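Local coordinates for probable ss-1,3-N-acetylglucosaminyltransferase (Staphylococcus aureus, PDB 6H4F), which is a probable glycosyltransferase whose family 2 (GT-A) domain is followed by a helical linker domain like that of TarS, at residues Y274-L279 and Y318-F323; S167-L172 and F202-L207; K253-S258 and H268-K273. All blocks are in the same frame, centred on the assembly; numbering follows the deposited sequence.

Contact 1 (Y274-L279 and Y318-F323). With FQ8 ([(2~{R},3~{S},4~{S})-2,3,4,5-tetrakis(oxidanyl)pentyl] [(2~{R},3~{R},4~{S})-2,3,4-tris(oxidanyl)-5-[oxidanyl-[(2~{R},3~{S},4~{S})-2,3,4-tris(oxidanyl)-5-phosphonooxy-pentoxy]phosphoryl]oxy-pentyl] hydrogen phosphate), chain M.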
# COMPACT_ATOMS: atom_id res chain seq x y z
N TYR A 274 -14.46 -16.07 13.26
CA TYR A 274 -15.58 -15.47 12.54
C TYR A 274 -15.06 -14.28 11.71
O TYR A 274 -15.45 -14.13 10.56
CB TYR A 274 -16.77 -15.06 13.42
CG TYR A 274 -17.91 -14.64 12.53
CD1 TYR A 274 -18.70 -15.57 11.88
CD2 TYR A 274 -18.09 -13.31 12.19
CE1 TYR A 274 -19.67 -15.20 10.97
CE2 TYR A 274 -19.04 -12.92 11.26
CZ TYR A 274 -19.83 -13.87 10.64
OH TYR A 274 -20.76 -13.48 9.72
N THR A 275 -14.16 -13.47 12.29
CA THR A 275 -13.60 -12.33 11.59
C THR A 275 -12.93 -12.79 10.30
O THR A 275 -13.11 -12.18 9.24
CB THR A 275 -12.62 -11.54 12.48
OG1 THR A 275 -13.33 -11.07 13.63
CG2 THR A 275 -12.00 -10.38 11.75
N THR A 276 -12.16 -13.88 10.38
CA THR A 276 -11.49 -14.42 9.22
C THR A 276 -12.52 -14.80 8.14
O THR A 276 -12.36 -14.43 6.97
CB THR A 276 -10.62 -15.64 9.58
OG1 THR A 276 -9.69 -15.26 10.59
CG2 THR A 276 -9.88 -16.19 8.38
N ARG A 277 -13.59 -15.50 8.55
CA ARG A 277 -14.62 -15.95 7.63
C ARG A 277 -15.28 -14.73 6.96
O ARG A 277 -15.54 -14.73 5.76
CB ARG A 277 -15.67 -16.82 8.32
CG ARG A 277 -16.86 -17.17 7.44
CD ARG A 277 -18.18 -16.47 7.79
NE ARG A 277 -19.12 -16.39 6.69
CZ ARG A 277 -19.87 -17.41 6.25
NH1 ARG A 277 -19.72 -18.64 6.75
NH2 ARG A 277 -20.78 -17.21 5.31
N LEU A 278 -15.53 -13.69 7.76
CA LEU A 278 -16.15 -12.46 7.30
C LEU A 278 -15.26 -11.79 6.24
O LEU A 278 -15.76 -11.30 5.23
CB LEU A 278 -16.36 -11.55 8.50
CG LEU A 278 -17.01 -10.20 8.23
CD1 LEU A 278 -18.41 -10.39 7.63
CD2 LEU A 278 -17.10 -9.39 9.52
N LEU A 279 -13.94 -11.79 6.46
CA LEU A 279 -13.02 -11.17 5.53
C LEU A 279 -12.85 -12.06 4.29
O LEU A 279 -12.63 -11.53 3.21
CB LEU A 279 -11.67 -10.92 6.21
CG LEU A 279 -11.72 -9.86 7.30
CD1 LEU A 279 -10.40 -9.79 8.04
CD2 LEU A 279 -12.07 -8.52 6.71
N TYR A 318 -6.06 -14.23 16.60
CA TYR A 318 -6.64 -15.49 16.10
C TYR A 318 -7.19 -15.34 14.68
O TYR A 318 -7.76 -16.27 14.14
CB TYR A 318 -7.71 -15.98 17.07
CG TYR A 318 -7.19 -16.31 18.44
CD1 TYR A 318 -6.39 -17.41 18.66
CD2 TYR A 318 -7.51 -15.50 19.52
CE1 TYR A 318 -5.88 -17.69 19.92
CE2 TYR A 318 -7.05 -15.79 20.79
CZ TYR A 318 -6.23 -16.89 21.00
OH TYR A 318 -5.79 -17.15 22.26
N VAL A 319 -7.04 -14.15 14.08
CA VAL A 319 -7.37 -13.93 12.69
C VAL A 319 -6.20 -14.40 11.84
O VAL A 319 -5.05 -14.14 12.19
CB VAL A 319 -7.68 -12.45 12.44
CG1 VAL A 319 -7.97 -12.17 10.98
CG2 VAL A 319 -8.83 -11.97 13.31
N THR A 320 -6.49 -15.08 10.72
CA THR A 320 -5.43 -15.50 9.81
C THR A 320 -4.63 -14.28 9.37
O THR A 320 -5.19 -13.28 8.96
CB THR A 320 -6.01 -16.28 8.62
OG1 THR A 320 -6.79 -17.35 9.16
CG2 THR A 320 -4.95 -16.83 7.71
N GLN A 321 -3.30 -14.37 9.43
CA GLN A 321 -2.46 -13.19 9.55
C GLN A 321 -2.26 -12.48 8.21
O GLN A 321 -1.87 -11.31 8.23
CB GLN A 321 -1.15 -13.51 10.28
CG GLN A 321 -1.33 -13.57 11.80
CD GLN A 321 -1.85 -12.28 12.42
OE1 GLN A 321 -1.23 -11.22 12.34
NE2 GLN A 321 -3.01 -12.35 13.05
N ILE A 322 -2.58 -13.10 7.07
CA ILE A 322 -2.61 -12.36 5.79
C ILE A 322 -3.58 -11.18 5.87
O ILE A 322 -3.43 -10.24 5.09
CB ILE A 322 -2.98 -13.23 4.57
CG1 ILE A 322 -4.28 -14.00 4.77
CG2 ILE A 322 -1.83 -14.15 4.19
CD1 ILE A 322 -4.83 -14.56 3.48
N PHE A 323 -4.57 -11.23 6.77
CA PHE A 323 -5.58 -10.18 6.92
C PHE A 323 -5.20 -9.12 7.96
O PHE A 323 -6.01 -8.24 8.26
CB PHE A 323 -6.93 -10.80 7.27
CG PHE A 323 -7.49 -11.67 6.17
CD1 PHE A 323 -7.81 -11.12 4.94
CD2 PHE A 323 -7.67 -13.03 6.35
CE1 PHE A 323 -8.32 -11.91 3.92
CE2 PHE A 323 -8.17 -13.81 5.32
CZ PHE A 323 -8.50 -13.25 4.10
OAN FQ8 M . -7.32 -21.24 8.03
PBL FQ8 M . -8.46 -20.28 7.42
OAO FQ8 M . -7.75 -18.85 7.27
OAA FQ8 M . -9.64 -20.22 8.30
OAX FQ8 M . -8.74 -20.81 5.94
CAS FQ8 M . -10.07 -20.88 5.40
CBE FQ8 M . -10.05 -21.82 4.19
OAG FQ8 M . -9.07 -21.39 3.25
CBJ FQ8 M . -11.44 -21.87 3.53
OAL FQ8 M . -12.07 -20.59 3.57
CBF FQ8 M . -12.29 -22.87 4.28
OAH FQ8 M . -11.73 -24.17 4.07
CAU FQ8 M . -13.74 -22.82 3.79
OAZ FQ8 M . -13.78 -22.90 2.36
PBN FQ8 M . -14.97 -23.70 1.63
OAQ FQ8 M . -15.13 -25.06 2.46
OAC FQ8 M . -14.66 -23.96 0.21
OBB FQ8 M . -16.32 -22.87 1.86
CAW FQ8 M . -16.42 -21.53 1.37
CBH FQ8 M . -17.59 -20.80 2.04
OAJ FQ8 M . -17.78 -21.27 3.37
CBK FQ8 M . -18.87 -21.01 1.22
OAM FQ8 M . -18.57 -20.92 -0.17
CBG FQ8 M . -19.91 -19.95 1.59
OAI FQ8 M . -19.36 -18.65 1.38
CAV FQ8 M . -20.31 -20.10 3.05
OBA FQ8 M . -21.69 -19.80 3.21
PBM FQ8 M . -22.53 -20.53 4.38
OAP FQ8 M . -21.66 -20.31 5.71
OAB FQ8 M . -22.75 -21.96 4.07
OAY FQ8 M . -23.89 -19.70 4.58
CAT FQ8 M . -23.97 -18.31 4.26
CBD FQ8 M . -25.21 -18.04 3.41
OAF FQ8 M . -26.29 -18.89 3.83
CBI FQ8 M . -25.64 -16.58 3.56
OAK FQ8 M . -25.45 -16.15 4.91
CBC FQ8 M . -24.81 -15.68 2.62
OAE FQ8 M . -23.55 -16.29 2.35
CAR FQ8 M . -25.58 -15.48 1.32
OAD FQ8 M . -25.27 -14.19 0.78
O HOH W 1 -8.64 -17.70 11.91

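Contact 2 (S167-L172 and F202-L207). With FQ8 ([(2~{R},3~{S},4~{S})-2,3,4,5-tetrakis(oxidanyl)pentyl] [(2~{R},3~{R},4~{S})-2,3,4-tris(oxidanyl)-5-[oxidanyl-[(2~{R},3~{S},4~{S})-2,3,4-tris(oxidanyl)-5-phosphonooxy-pentoxy]phosphoryl]oxy-pentyl] hydrogen phosphate), chain M.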
# COMPACT_ATOMS: atom_id res chain seq x y z
N SER A 167 -14.12 -26.55 10.62
CA SER A 167 -14.49 -25.48 9.68
C SER A 167 -15.98 -25.13 9.74
O SER A 167 -16.54 -24.73 8.71
CB SER A 167 -14.11 -25.83 8.26
OG SER A 167 -12.74 -26.17 8.18
N ILE A 168 -16.60 -25.19 10.92
CA ILE A 168 -18.04 -25.03 11.00
C ILE A 168 -18.45 -23.58 10.74
O ILE A 168 -19.52 -23.35 10.19
CB ILE A 168 -18.60 -25.58 12.33
CG1 ILE A 168 -18.23 -27.06 12.50
CG2 ILE A 168 -20.11 -25.37 12.39
CD1 ILE A 168 -18.80 -27.69 13.74
N PHE A 169 -17.59 -22.60 11.07
CA PHE A 169 -17.90 -21.19 10.81
C PHE A 169 -17.86 -20.89 9.30
O PHE A 169 -18.28 -19.82 8.88
CB PHE A 169 -16.98 -20.26 11.61
CG PHE A 169 -17.42 -19.98 13.03
CD1 PHE A 169 -18.49 -20.63 13.60
CD2 PHE A 169 -16.70 -19.10 13.83
CE1 PHE A 169 -18.89 -20.36 14.90
CE2 PHE A 169 -17.10 -18.82 15.13
CZ PHE A 169 -18.21 -19.44 15.65
N TYR A 170 -17.41 -21.85 8.48
CA TYR A 170 -17.48 -21.72 7.04
C TYR A 170 -18.71 -22.46 6.46
O TYR A 170 -18.86 -22.54 5.23
CB TYR A 170 -16.20 -22.21 6.40
CG TYR A 170 -15.01 -21.33 6.70
CD1 TYR A 170 -14.85 -20.13 6.06
CD2 TYR A 170 -14.02 -21.70 7.61
CE1 TYR A 170 -13.76 -19.31 6.29
CE2 TYR A 170 -12.93 -20.89 7.88
CZ TYR A 170 -12.80 -19.69 7.21
OH TYR A 170 -11.72 -18.87 7.43
N ALA A 171 -19.61 -22.96 7.31
CA ALA A 171 -20.82 -23.66 6.83
C ALA A 171 -22.00 -23.31 7.75
O ALA A 171 -22.47 -24.17 8.53
CB ALA A 171 -20.58 -25.14 6.80
N LEU A 172 -22.43 -22.05 7.70
CA LEU A 172 -23.36 -21.50 8.67
C LEU A 172 -24.80 -21.39 8.12
O LEU A 172 -25.64 -20.79 8.78
CB LEU A 172 -22.85 -20.12 9.09
CG LEU A 172 -21.64 -20.13 10.01
CD1 LEU A 172 -21.21 -18.71 10.33
CD2 LEU A 172 -21.90 -20.87 11.31
N PHE A 202 -28.69 -17.36 13.24
CA PHE A 202 -29.43 -18.46 13.82
C PHE A 202 -28.49 -19.62 14.16
O PHE A 202 -28.53 -20.16 15.24
CB PHE A 202 -30.54 -18.93 12.88
CG PHE A 202 -31.44 -19.98 13.47
CD1 PHE A 202 -31.12 -21.32 13.42
CD2 PHE A 202 -32.62 -19.61 14.11
CE1 PHE A 202 -31.96 -22.28 13.97
CE2 PHE A 202 -33.45 -20.57 14.66
CZ PHE A 202 -33.13 -21.91 14.58
N THR A 203 -27.65 -20.01 13.19
CA THR A 203 -26.75 -21.15 13.36
C THR A 203 -25.73 -20.84 14.46
O THR A 203 -25.39 -21.72 15.26
CB THR A 203 -26.08 -21.50 12.03
OG1 THR A 203 -27.12 -21.79 11.09
CG2 THR A 203 -25.16 -22.69 12.16
N ILE A 204 -25.24 -19.59 14.50
CA ILE A 204 -24.28 -19.19 15.50
C ILE A 204 -24.94 -19.27 16.88
O ILE A 204 -24.34 -19.79 17.80
CB ILE A 204 -23.72 -17.78 15.20
CG1 ILE A 204 -22.80 -17.76 13.99
CG2 ILE A 204 -23.06 -17.19 16.43
CD1 ILE A 204 -21.42 -18.27 14.25
N GLU A 205 -26.16 -18.76 17.02
CA GLU A 205 -26.86 -18.77 18.31
C GLU A 205 -27.02 -20.23 18.74
O GLU A 205 -26.82 -20.56 19.91
CB GLU A 205 -28.20 -18.03 18.25
CG GLU A 205 -28.05 -16.52 18.32
CD GLU A 205 -29.31 -15.65 18.20
OE1 GLU A 205 -30.30 -16.13 17.68
OE2 GLU A 205 -29.27 -14.47 18.60
N PHE A 206 -27.33 -21.11 17.79
CA PHE A 206 -27.53 -22.51 18.11
C PHE A 206 -26.21 -23.14 18.58
O PHE A 206 -26.18 -23.82 19.63
CB PHE A 206 -28.08 -23.27 16.89
CG PHE A 206 -28.56 -24.65 17.24
CD1 PHE A 206 -27.68 -25.72 17.27
CD2 PHE A 206 -29.88 -24.88 17.56
CE1 PHE A 206 -28.12 -26.98 17.61
CE2 PHE A 206 -30.33 -26.15 17.88
CZ PHE A 206 -29.44 -27.20 17.92
N LEU A 207 -25.14 -22.93 17.80
CA LEU A 207 -23.81 -23.47 18.11
C LEU A 207 -23.34 -22.99 19.50
O LEU A 207 -22.73 -23.76 20.23
CB LEU A 207 -22.79 -23.03 17.06
CG LEU A 207 -22.88 -23.71 15.70
CD1 LEU A 207 -22.03 -22.98 14.67
CD2 LEU A 207 -22.48 -25.18 15.78
OAN FQ8 M . -7.32 -21.24 8.03
PBL FQ8 M . -8.46 -20.28 7.42
OAO FQ8 M . -7.75 -18.85 7.27
OAA FQ8 M . -9.64 -20.22 8.30
OAX FQ8 M . -8.74 -20.81 5.94
CAS FQ8 M . -10.07 -20.88 5.40
CBE FQ8 M . -10.05 -21.82 4.19
OAG FQ8 M . -9.07 -21.39 3.25
CBJ FQ8 M . -11.44 -21.87 3.53
OAL FQ8 M . -12.07 -20.59 3.57
CBF FQ8 M . -12.29 -22.87 4.28
OAH FQ8 M . -11.73 -24.17 4.07
CAU FQ8 M . -13.74 -22.82 3.79
OAZ FQ8 M . -13.78 -22.90 2.36
PBN FQ8 M . -14.97 -23.70 1.63
OAQ FQ8 M . -15.13 -25.06 2.46
OAC FQ8 M . -14.66 -23.96 0.21
OBB FQ8 M . -16.32 -22.87 1.86
CAW FQ8 M . -16.42 -21.53 1.37
CBH FQ8 M . -17.59 -20.80 2.04
OAJ FQ8 M . -17.78 -21.27 3.37
CBK FQ8 M . -18.87 -21.01 1.22
OAM FQ8 M . -18.57 -20.92 -0.17
CBG FQ8 M . -19.91 -19.95 1.59
OAI FQ8 M . -19.36 -18.65 1.38
CAV FQ8 M . -20.31 -20.10 3.05
OBA FQ8 M . -21.69 -19.80 3.21
PBM FQ8 M . -22.53 -20.53 4.38
OAP FQ8 M . -21.66 -20.31 5.71
OAB FQ8 M . -22.75 -21.96 4.07
OAY FQ8 M . -23.89 -19.70 4.58
CAT FQ8 M . -23.97 -18.31 4.26
CBD FQ8 M . -25.21 -18.04 3.41
OAF FQ8 M . -26.29 -18.89 3.83
CBI FQ8 M . -25.64 -16.58 3.56
OAK FQ8 M . -25.45 -16.15 4.91
CBC FQ8 M . -24.81 -15.68 2.62
OAE FQ8 M . -23.55 -16.29 2.35
CAR FQ8 M . -25.58 -15.48 1.32
OAD FQ8 M . -25.27 -14.19 0.78

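Contact 3 (K253-S258 and H268-K273). With FQ8 ([(2~{R},3~{S},4~{S})-2,3,4,5-tetrakis(oxidanyl)pentyl] [(2~{R},3~{R},4~{S})-2,3,4-tris(oxidanyl)-5-[oxidanyl-[(2~{R},3~{S},4~{S})-2,3,4-tris(oxidanyl)-5-phosphonooxy-pentoxy]phosphoryl]oxy-pentyl] hydrogen phosphate), chain M.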
# COMPACT_ATOMS: atom_id res chain seq x y z
N LYS A 253 -21.89 -10.77 19.54
CA LYS A 253 -22.52 -10.77 20.88
C LYS A 253 -22.85 -12.21 21.31
O LYS A 253 -22.63 -12.57 22.44
CB LYS A 253 -23.76 -9.88 20.93
CG LYS A 253 -23.45 -8.41 21.22
CD LYS A 253 -24.57 -7.44 20.86
CE LYS A 253 -25.88 -7.71 21.57
NZ LYS A 253 -26.70 -6.49 21.78
N ALA A 254 -23.37 -13.02 20.39
CA ALA A 254 -23.73 -14.39 20.71
C ALA A 254 -22.48 -15.18 21.15
O ALA A 254 -22.55 -15.98 22.06
CB ALA A 254 -24.42 -15.05 19.55
N ILE A 255 -21.35 -14.95 20.49
CA ILE A 255 -20.11 -15.66 20.83
C ILE A 255 -19.68 -15.25 22.23
O ILE A 255 -19.38 -16.10 23.06
CB ILE A 255 -19.02 -15.39 19.78
CG1 ILE A 255 -19.37 -16.04 18.44
CG2 ILE A 255 -17.65 -15.82 20.28
CD1 ILE A 255 -18.52 -15.62 17.29
N TYR A 256 -19.70 -13.95 22.51
CA TYR A 256 -19.15 -13.41 23.75
C TYR A 256 -20.11 -13.60 24.93
O TYR A 256 -19.69 -13.35 26.05
CB TYR A 256 -18.72 -11.96 23.56
CG TYR A 256 -17.33 -11.83 23.01
CD1 TYR A 256 -16.22 -12.07 23.80
CD2 TYR A 256 -17.10 -11.53 21.68
CE1 TYR A 256 -14.93 -11.99 23.30
CE2 TYR A 256 -15.83 -11.45 21.16
CZ TYR A 256 -14.73 -11.67 21.98
OH TYR A 256 -13.46 -11.57 21.49
N LYS A 257 -21.32 -14.11 24.72
CA LYS A 257 -22.25 -14.41 25.84
C LYS A 257 -22.54 -15.92 25.87
O LYS A 257 -23.42 -16.36 26.59
CB LYS A 257 -23.57 -13.61 25.74
CG LYS A 257 -23.54 -12.08 25.78
N SER A 258 -21.79 -16.73 25.11
CA SER A 258 -22.04 -18.17 25.05
C SER A 258 -21.97 -18.78 26.45
O SER A 258 -20.97 -18.64 27.14
CB SER A 258 -21.06 -18.87 24.15
OG SER A 258 -21.24 -20.28 24.19
N HIS A 268 -12.43 -15.32 22.37
CA HIS A 268 -11.56 -14.56 21.49
C HIS A 268 -11.19 -15.39 20.25
O HIS A 268 -11.13 -14.86 19.16
CB HIS A 268 -10.27 -14.09 22.19
CG HIS A 268 -10.49 -13.13 23.30
ND1 HIS A 268 -11.44 -12.14 23.23
CD2 HIS A 268 -9.85 -12.98 24.49
CE1 HIS A 268 -11.40 -11.42 24.33
NE2 HIS A 268 -10.44 -11.92 25.12
N GLN A 269 -10.88 -16.68 20.46
CA GLN A 269 -10.48 -17.54 19.38
C GLN A 269 -11.64 -17.70 18.37
O GLN A 269 -11.42 -17.66 17.16
CB GLN A 269 -10.05 -18.90 19.91
CG GLN A 269 -9.46 -19.82 18.84
CD GLN A 269 -9.39 -21.27 19.28
OE1 GLN A 269 -10.19 -21.72 20.07
NE2 GLN A 269 -8.40 -22.00 18.80
N LEU A 270 -12.86 -17.91 18.90
CA LEU A 270 -14.03 -18.08 18.07
C LEU A 270 -14.32 -16.78 17.30
O LEU A 270 -14.58 -16.82 16.10
CB LEU A 270 -15.23 -18.47 18.94
CG LEU A 270 -15.20 -19.89 19.52
CD1 LEU A 270 -16.29 -20.09 20.54
CD2 LEU A 270 -15.36 -20.91 18.42
N ALA A 271 -14.24 -15.64 18.00
CA ALA A 271 -14.48 -14.33 17.36
C ALA A 271 -13.48 -14.11 16.23
O ALA A 271 -13.84 -13.67 15.15
CB ALA A 271 -14.40 -13.22 18.40
N GLY A 272 -12.21 -14.45 16.49
CA GLY A 272 -11.16 -14.30 15.49
C GLY A 272 -11.42 -15.14 14.25
O GLY A 272 -11.14 -14.72 13.11
N LYS A 273 -11.95 -16.35 14.46
CA LYS A 273 -12.26 -17.22 13.35
C LYS A 273 -13.44 -16.61 12.57
O LYS A 273 -13.42 -16.62 11.35
CB LYS A 273 -12.56 -18.64 13.81
CG LYS A 273 -12.89 -19.63 12.69
CD LYS A 273 -11.83 -19.78 11.60
CE LYS A 273 -10.57 -20.43 12.13
NZ LYS A 273 -9.45 -20.31 11.16
OAN FQ8 M . -7.32 -21.24 8.03
PBL FQ8 M . -8.46 -20.28 7.42
OAO FQ8 M . -7.75 -18.85 7.27
OAA FQ8 M . -9.64 -20.22 8.30
OAX FQ8 M . -8.74 -20.81 5.94
CAS FQ8 M . -10.07 -20.88 5.40
CBE FQ8 M . -10.05 -21.82 4.19
OAG FQ8 M . -9.07 -21.39 3.25
CBJ FQ8 M . -11.44 -21.87 3.53
OAL FQ8 M . -12.07 -20.59 3.57
CBF FQ8 M . -12.29 -22.87 4.28
OAH FQ8 M . -11.73 -24.17 4.07
CAU FQ8 M . -13.74 -22.82 3.79
OAZ FQ8 M . -13.78 -22.90 2.36
PBN FQ8 M . -14.97 -23.70 1.63
OAQ FQ8 M . -15.13 -25.06 2.46
OAC FQ8 M . -14.66 -23.96 0.21
OBB FQ8 M . -16.32 -22.87 1.86
CAW FQ8 M . -16.42 -21.53 1.37
CBH FQ8 M . -17.59 -20.80 2.04
OAJ FQ8 M . -17.78 -21.27 3.37
CBK FQ8 M . -18.87 -21.01 1.22
OAM FQ8 M . -18.57 -20.92 -0.17
CBG FQ8 M . -19.91 -19.95 1.59
OAI FQ8 M . -19.36 -18.65 1.38
CAV FQ8 M . -20.31 -20.10 3.05
OBA FQ8 M . -21.69 -19.80 3.21
PBM FQ8 M . -22.53 -20.53 4.38
OAP FQ8 M . -21.66 -20.31 5.71
OAB FQ8 M . -22.75 -21.96 4.07
OAY FQ8 M . -23.89 -19.70 4.58
CAT FQ8 M . -23.97 -18.31 4.26
CBD FQ8 M . -25.21 -18.04 3.41
OAF FQ8 M . -26.29 -18.89 3.83
CBI FQ8 M . -25.64 -16.58 3.56
OAK FQ8 M . -25.45 -16.15 4.91
CBC FQ8 M . -24.81 -15.68 2.62
OAE FQ8 M . -23.55 -16.29 2.35
CAR FQ8 M . -25.58 -15.48 1.32
OAD FQ8 M . -25.27 -14.19 0.78

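Contact 1 (Y274-L279 and Y318-F323)
Leu-279 lays its CB over the centre of one face of the Phe-323 ring, a CH-pi contact 4.1 Å from the centroid, while CG1 of Ile-322 covers the opposite face nearer the rim. The methyl CG2 of Thr-276 approaches the same ring obliquely, and Leu-279 CD1 reaches back past the ring to Phe-323 CB. The other flat group, the guanidinium of Arg-277, meets the ligand FQ8 at its edge: NH1 gives a fairly straight bond of 2.8 Å to phosphate oxygen OAP (162°), and NH2 adds a weak one to the same oxygen. NH1 is also bonded to the carbonyl of Phe-169, which probably helps hold the group in place.

Thr-276 joins the helix to residues 318-323. Its OG1 lies beside its own backbone N (chi1 -56°), where it bonds to Gly-272 O one turn back and accepts the backbone N-H of Thr-320 at 3.2 Å. A water bridges this hydroxyl to Tyr-318 O, donating to both. Thr-320 OG1 in turn donates to FQ8 OAO at 2.6 Å, so the bond from Thr-276 probably helps to place that hydroxyl against the phosphate. One residue earlier in each segment, Val-319 CG2 packs crosswise on Thr-275 CG2 at 3.9 Å. Together the helix and the loop beside it form a phosphate-binding site in the TarS-like linker region, holding two phosphates of one ligand.

Contact 2 (S167-L172 and F202-L207)
Leu-172 faces helix 198-207 with much of its length. Its CB lies 3.6 Å from FQ8 OAP, the phosphate oxygen that also takes the backbone N-H of Leu-172 in a nearly straight bond (2.8 Å, 174°). Beyond CG, which stands beside the backbone N (chi1 -73°) and so carries the branch to the helix, both methyls touch CD1 of Ile-204; CD2 additionally meets Thr-203 CG2 at 3.8 Å and Leu-207 CD1 at 4.0 Å. Leu-172 O lies 2.9 Å from Thr-203 OG1, whose single proton has Asp-199 O as another acceptor within reach.

The side chains of Ile-204 and Phe-169 cross at about a right angle, and Ile-204 CD1 comes to the ring obliquely; Leu-207 CD1 comes to the edge of that ring and also touches Ile-168 CG2 at 3.8 Å. One face of Tyr-170 lies along FQ8, and its OH donates to OAA at 2.6 Å. The short 3-10 turn 168-170, in the connection between strands 134-142 and 177-179, is thus wedged between helix 198-207 and helix 264-281, with Ile-255 of helix 242-256 also touching Phe-169.

Contact 3 (K253-S258 and H268-K273)
Tyr-256 and His-268 are brought together by first torsions of -85° and -65°, each placing the ring beside its own backbone N. The tyrosine can then reach across to helix 264-281, while the imidazole swings back toward it even though His-268 CB points away from helix 242-256. Their meeting is a hydrogen bond of 2.7 Å between Tyr-256 OH and His-268 ND1, in which either atom could be the donor. Each partner lies in the plane of the other's ring, at the edge, so the bond runs from rim to rim. The planes are turned 59° from each other with centroids 5.6 Å apart, and neither ring covers a face of the other.

Ala-271 CB approaches the hydroxyl-bearing side of the tyrosine ring obliquely, 3.6 Å from Tyr-256 CE2, and lies about as close to the hydroxyl oxygen. One residue earlier, Ile-255 turns CG2 onto Leu-270 CB at 3.8 Å, and the same methyl comes near the backbone N of Ala-271. The CA atoms of Ile-255 and Ala-271, the nearest pair across the two segments, are 6.7 Å apart.

Lys-273 serves the ligand instead of helix 242-256. Its CG is anti to the backbone N, and bends at chi2 and chi3 bring NZ to FQ8 OAA at 2.9 Å.

The contact ties the C-terminal end of helix 242-256 to helix 264-281 across their short connection, a helical hairpin. Pro-312, in the loop after helix 294-308, touches both Tyr-256 and His-268, and Ala-254 packs on Ile-204 and Glu-205 of helix 198-207.

In the fold
Helix 264-281 connects the three sites: contacts 1 and 3, with centres about 13 Å apart, lie on it in succession, and the turn of contact 2 packs against its flank. Contact 2 lies about 12 Å from contact 3 and 16 Å from contact 1, centre to centre. Phe-169 CE2 approaches Leu-270 O at 3.4 Å, and Tyr-318 CD2 lies 3.6 Å from Gln-269 CA. All three contacts touch FQ8. At one end phosphate Lys-273, Tyr-170 and Thr-320 converge; another phosphate is shared by Arg-277 and the backbone of Leu-172, consistent with the ligand lying between the glycosyltransferase family 2 part and the TarS-like linker part.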